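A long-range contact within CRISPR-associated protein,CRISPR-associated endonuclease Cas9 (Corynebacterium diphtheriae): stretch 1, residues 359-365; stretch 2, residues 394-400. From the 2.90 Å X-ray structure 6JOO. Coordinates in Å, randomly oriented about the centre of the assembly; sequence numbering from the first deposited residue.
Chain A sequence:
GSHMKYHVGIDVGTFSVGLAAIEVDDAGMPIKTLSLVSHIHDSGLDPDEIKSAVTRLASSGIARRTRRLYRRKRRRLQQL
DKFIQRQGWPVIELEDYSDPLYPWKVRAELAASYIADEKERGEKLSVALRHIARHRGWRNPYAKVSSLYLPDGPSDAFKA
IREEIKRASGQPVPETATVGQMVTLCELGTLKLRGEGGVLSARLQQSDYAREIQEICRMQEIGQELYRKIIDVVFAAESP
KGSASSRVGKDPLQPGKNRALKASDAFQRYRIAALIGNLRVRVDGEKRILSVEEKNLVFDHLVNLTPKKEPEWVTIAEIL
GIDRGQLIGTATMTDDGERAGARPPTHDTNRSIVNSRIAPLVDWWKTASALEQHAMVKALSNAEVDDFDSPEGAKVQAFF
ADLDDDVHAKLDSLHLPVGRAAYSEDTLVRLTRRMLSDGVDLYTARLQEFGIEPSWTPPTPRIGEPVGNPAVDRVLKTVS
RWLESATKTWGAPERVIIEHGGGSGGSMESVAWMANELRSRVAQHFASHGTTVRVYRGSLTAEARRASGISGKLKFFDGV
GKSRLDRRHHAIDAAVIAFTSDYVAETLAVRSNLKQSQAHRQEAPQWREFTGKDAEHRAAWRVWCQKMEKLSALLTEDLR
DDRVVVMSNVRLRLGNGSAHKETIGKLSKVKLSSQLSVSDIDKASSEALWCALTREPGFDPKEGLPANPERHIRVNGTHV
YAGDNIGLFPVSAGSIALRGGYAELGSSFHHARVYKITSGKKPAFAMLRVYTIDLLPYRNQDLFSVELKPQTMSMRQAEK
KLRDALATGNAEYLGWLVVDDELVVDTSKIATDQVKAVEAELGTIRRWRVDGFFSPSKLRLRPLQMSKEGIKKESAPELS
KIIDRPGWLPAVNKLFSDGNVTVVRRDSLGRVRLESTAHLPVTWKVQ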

ATOM      1  N   ALA A 359      38.811 -23.497   0.190  1.00204.79           N
ATOM      2  CA  ALA A 359      40.200 -23.324   0.603  1.00213.99           C
ATOM      3  C   ALA A 359      40.602 -21.870   0.856  1.00209.87           C
ATOM      4  O   ALA A 359      41.255 -21.609   1.873  1.00219.62           O
ATOM      5  CB  ALA A 359      41.123 -23.976  -0.434  1.00224.76           C
ATOM      6  N   PRO A 360      40.257 -20.898  -0.003  1.00156.61           N
ATOM      7  CA  PRO A 360      40.651 -19.510   0.302  1.00155.87           C
ATOM      8  C   PRO A 360      39.923 -18.907   1.491  1.00157.88           C
ATOM      9  O   PRO A 360      40.438 -17.950   2.083  1.00160.35           O
ATOM     10  CB  PRO A 360      40.315 -18.757  -0.994  1.00143.42           C
ATOM     11  CG  PRO A 360      39.241 -19.565  -1.619  1.00130.67           C
ATOM     12  CD  PRO A 360      39.596 -20.988  -1.314  1.00143.54           C
ATOM     13  N   LEU A 361      38.751 -19.425   1.864  1.00228.87           N
ATOM     14  CA  LEU A 361      38.026 -18.863   3.000  1.00229.79           C
ATOM     15  C   LEU A 361      38.573 -19.364   4.329  1.00231.63           C
ATOM     16  O   LEU A 361      38.737 -18.579   5.269  1.00236.06           O
ATOM     17  CB  LEU A 361      36.538 -19.196   2.907  1.00232.79           C
ATOM     18  CG  LEU A 361      35.697 -18.599   1.784  1.00235.88           C
ATOM     19  CD1 LEU A 361      34.238 -18.929   2.040  1.00228.56           C
ATOM     20  CD2 LEU A 361      35.908 -17.099   1.673  1.00235.07           C
ATOM     21  N   VAL A 362      38.842 -20.669   4.429  1.00169.99           N
ATOM     22  CA  VAL A 362      39.255 -21.259   5.698  1.00163.74           C
ATOM     23  C   VAL A 362      40.555 -20.640   6.191  1.00159.79           C
ATOM     24  O   VAL A 362      40.762 -20.489   7.402  1.00153.07           O
ATOM     25  CB  VAL A 362      39.372 -22.789   5.556  1.00160.62           C
ATOM     26  CG1 VAL A 362      39.671 -23.432   6.900  1.00157.31           C
ATOM     27  CG2 VAL A 362      38.098 -23.364   4.954  1.00150.45           C
ATOM     28  N   ASP A 363      41.446 -20.262   5.270  1.00195.44           N
ATOM     29  CA  ASP A 363      42.702 -19.637   5.671  1.00213.15           C
ATOM     30  C   ASP A 363      42.463 -18.279   6.320  1.00205.38           C
ATOM     31  O   ASP A 363      43.149 -17.915   7.282  1.00211.41           O
ATOM     32  CB  ASP A 363      43.625 -19.500   4.461  1.00223.14           C
ATOM     33  CG  ASP A 363      43.829 -20.813   3.735  1.00231.74           C
ATOM     34  OD1 ASP A 363      43.247 -21.829   4.172  1.00232.81           O
ATOM     35  OD2 ASP A 363      44.567 -20.831   2.728  1.00236.36           O
ATOM     36  N   TRP A 364      41.494 -17.518   5.809  1.00164.17           N
ATOM     37  CA  TRP A 364      41.179 -16.223   6.402  1.00155.42           C
ATOM     38  C   TRP A 364      40.547 -16.375   7.780  1.00153.52           C
ATOM     39  O   TRP A 364      40.764 -15.527   8.653  1.00154.29           O
ATOM     40  CB  TRP A 364      40.252 -15.434   5.473  1.00148.21           C
ATOM     41  CG  TRP A 364      39.720 -14.149   6.059  1.00153.83           C
ATOM     42  CD1 TRP A 364      38.689 -14.015   6.947  1.00148.27           C
ATOM     43  CD2 TRP A 364      40.179 -12.821   5.777  1.00158.63           C
ATOM     44  NE1 TRP A 364      38.488 -12.689   7.245  1.00138.95           N
ATOM     45  CE2 TRP A 364      39.388 -11.935   6.538  1.00149.03           C
ATOM     46  CE3 TRP A 364      41.183 -12.294   4.959  1.00164.80           C
ATOM     47  CZ2 TRP A 364      39.571 -10.555   6.507  1.00146.59           C
ATOM     48  CZ3 TRP A 364      41.363 -10.923   4.929  1.00161.27           C
ATOM     49  CH2 TRP A 364      40.561 -10.069   5.697  1.00152.66           C
ATOM     50  N   TRP A 365      39.778 -17.445   7.997  1.00179.44           N
ATOM     51  CA  TRP A 365      38.988 -17.561   9.220  1.00175.12           C
ATOM     52  C   TRP A 365      39.873 -17.691  10.454  1.00181.36           C
ATOM     53  O   TRP A 365      39.576 -17.107  11.502  1.00176.44           O
ATOM     54  CB  TRP A 365      38.034 -18.752   9.113  1.00171.55           C
ATOM     55  CG  TRP A 365      36.894 -18.689  10.081  1.00168.46           C
ATOM     56  CD1 TRP A 365      36.637 -19.554  11.105  1.00171.56           C
ATOM     57  CD2 TRP A 365      35.862 -17.696  10.126  1.00164.12           C
ATOM     58  NE1 TRP A 365      35.503 -19.165  11.779  1.00171.11           N
ATOM     59  CE2 TRP A 365      35.009 -18.027  11.196  1.00163.53           C
ATOM     60  CE3 TRP A 365      35.576 -16.561   9.361  1.00150.10           C
ATOM     61  CZ2 TRP A 365      33.892 -17.262  11.524  1.00145.29           C
ATOM     62  CZ3 TRP A 365      34.464 -15.807   9.685  1.00136.83           C
ATOM     63  CH2 TRP A 365      33.638 -16.157  10.760  1.00133.34           C
ATOM     64  N   ALA A 394      36.642  -3.104   5.122  1.00140.06           N
ATOM     65  CA  ALA A 394      37.460  -2.800   3.952  1.00143.52           C
ATOM     66  C   ALA A 394      38.418  -3.945   3.647  1.00151.57           C
ATOM     67  O   ALA A 394      38.685  -4.249   2.478  1.00150.05           O
ATOM     68  CB  ALA A 394      38.222  -1.492   4.160  1.00146.51           C
ATOM     69  N   LYS A 395      38.930  -4.605   4.688  1.00156.83           N
ATOM     70  CA  LYS A 395      39.772  -5.776   4.480  1.00157.10           C
ATOM     71  C   LYS A 395      38.964  -6.929   3.899  1.00157.60           C
ATOM     72  O   LYS A 395      39.407  -7.601   2.960  1.00157.94           O
ATOM     73  CB  LYS A 395      40.436  -6.188   5.794  1.00154.82           C
ATOM     74  N   VAL A 396      37.769  -7.169   4.445  1.00154.16           N
ATOM     75  CA  VAL A 396      36.895  -8.200   3.889  1.00140.36           C
ATOM     76  C   VAL A 396      36.525  -7.854   2.453  1.00141.98           C
ATOM     77  O   VAL A 396      36.498  -8.720   1.572  1.00145.41           O
ATOM     78  CB  VAL A 396      35.641  -8.374   4.763  1.00121.07           C
ATOM     79  CG1 VAL A 396      34.966  -9.697   4.452  1.00125.95           C
ATOM     80  CG2 VAL A 396      35.987  -8.260   6.243  1.00115.99           C
ATOM     81  N   GLN A 397      36.240  -6.575   2.200  1.00198.85           N
ATOM     82  CA  GLN A 397      35.891  -6.142   0.851  1.00203.70           C
ATOM     83  C   GLN A 397      37.082  -6.259  -0.091  1.00224.04           C
ATOM     84  O   GLN A 397      36.925  -6.638  -1.258  1.00215.73           O
ATOM     85  CB  GLN A 397      35.370  -4.707   0.883  1.00 96.51           C
ATOM     86  N   ALA A 398      38.281  -5.930   0.395  1.00209.80           N
ATOM     87  CA  ALA A 398      39.480  -6.102  -0.417  1.00210.25           C
ATOM     88  C   ALA A 398      39.724  -7.573  -0.727  1.00214.89           C
ATOM     89  O   ALA A 398      40.155  -7.922  -1.831  1.00219.42           O
ATOM     90  CB  ALA A 398      40.689  -5.493   0.291  1.00208.15           C
ATOM     91  N   PHE A 399      39.449  -8.453   0.240  1.00177.50           N
ATOM     92  CA  PHE A 399      39.506  -9.884  -0.029  1.00186.45           C
ATOM     93  C   PHE A 399      38.477 -10.297  -1.079  1.00176.27           C
ATOM     94  O   PHE A 399      38.698 -11.268  -1.814  1.00188.08           O
ATOM     95  CB  PHE A 399      39.311 -10.659   1.279  1.00197.81           C
ATOM     96  CG  PHE A 399      39.277 -12.153   1.112  1.00202.63           C
ATOM     97  CD1 PHE A 399      40.287 -12.814   0.436  1.00204.30           C
ATOM     98  CD2 PHE A 399      38.244 -12.898   1.658  1.00200.14           C
ATOM     99  CE1 PHE A 399      40.257 -14.187   0.286  1.00203.44           C
ATOM    100  CE2 PHE A 399      38.209 -14.273   1.516  1.00199.31           C
ATOM    101  CZ  PHE A 399      39.217 -14.919   0.830  1.00200.69           C
ATOM    102  N   PHE A 400      37.372  -9.551  -1.197  1.00177.73           N
ATOM    103  CA  PHE A 400      36.313  -9.901  -2.138  1.00163.19           C
ATOM    104  C   PHE A 400      36.639  -9.520  -3.574  1.00158.33           C
ATOM    105  O   PHE A 400      35.744  -9.600  -4.426  1.00153.41           O
ATOM    106  CB  PHE A 400      34.998  -9.249  -1.730  1.00148.55           C
ATOM    107  CG  PHE A 400      34.245 -10.007  -0.677  1.00150.64           C
ATOM    108  CD1 PHE A 400      34.521 -11.339  -0.428  1.00154.57           C
ATOM    109  CD2 PHE A 400      33.241  -9.387   0.051  1.00151.98           C
ATOM    110  CE1 PHE A 400      33.820 -12.039   0.537  1.00161.19           C
ATOM    111  CE2 PHE A 400      32.539 -10.081   1.015  1.00157.24           C
ATOM    112  CZ  PHE A 400      32.826 -11.405   1.259  1.00161.69           C
TER

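Both stretches are helical, and they run nearly antiparallel, with an angle of 159° between their N-to-C directions. Their axes come no closer than 12.7 Å, a wide spacing for two helices, and even the nearest pair of alpha carbons, CA of Trp-364 and CA of Phe-399, lies 9.2 Å apart. The backbones therefore do not touch each other; the gap is bridged by long side chains, and large aromatic residues suit such a place because they can span it. Each helix satisfies much of its own polar backbone internally, as in the bond from N of Phe-399 to O of Lys-395 (2.9 Å) and that from N of Trp-365 to O of Leu-361 (3.1 Å). No hydrogen bond joins the two stretches among the atoms modelled, so the contact, which buries 277 Å² in all, rests on van der Waals packing and the exclusion of water.

The aromatic pair dominates. Trp-364 and Phe-399 both direct their CA-to-CB bonds toward the opposing helix and both adopt the t rotamer at chi1. The six-membered ring of Trp-364 and the ring of Phe-399 are almost parallel, with planes at 10°, but their centroids are 5.3 Å apart and the rings are slid so far that they barely overlap. The offset leaves little face-to-face overlap, but the ring margins still touch: CE3 of Trp-364 lies 4.3 Å from CG of Phe-399, and CZ3 of Trp-364 lies 4.2 Å from CB of Phe-399.

Aliphatic groups extend this apolar patch. Leu-361 points sideways at CA-to-CB, yet its end comes nearer: CD2 of Leu-361 lies 3.6 Å from CE2 of Phe-399, near the plane of the ring at its edge. Pro-360 offers a compact apolar ring, with CB 4.4 Å from CZ of Phe-399. On the tryptophan, CZ2 of Trp-364 meets CG2 of Val-396 at 4.3 Å, where a short branched side chain supplies apolar surface without needing to reach far.

Ring-to-backbone contacts complete the packing. The carbonyl O of Pro-360 is 3.5 Å from CZ of Phe-399, and CH2 of Trp-364 is 3.9 Å from the carbonyl O of Lys-395; both are van der Waals contacts with ring carbons. The same CH2 of Trp-364 also lies 3.9 Å from CB of Lys-395. Lysine can contribute through its aliphatic portion in this way, although its side chain is modelled only to CB, and the position of its amino group remains unknown.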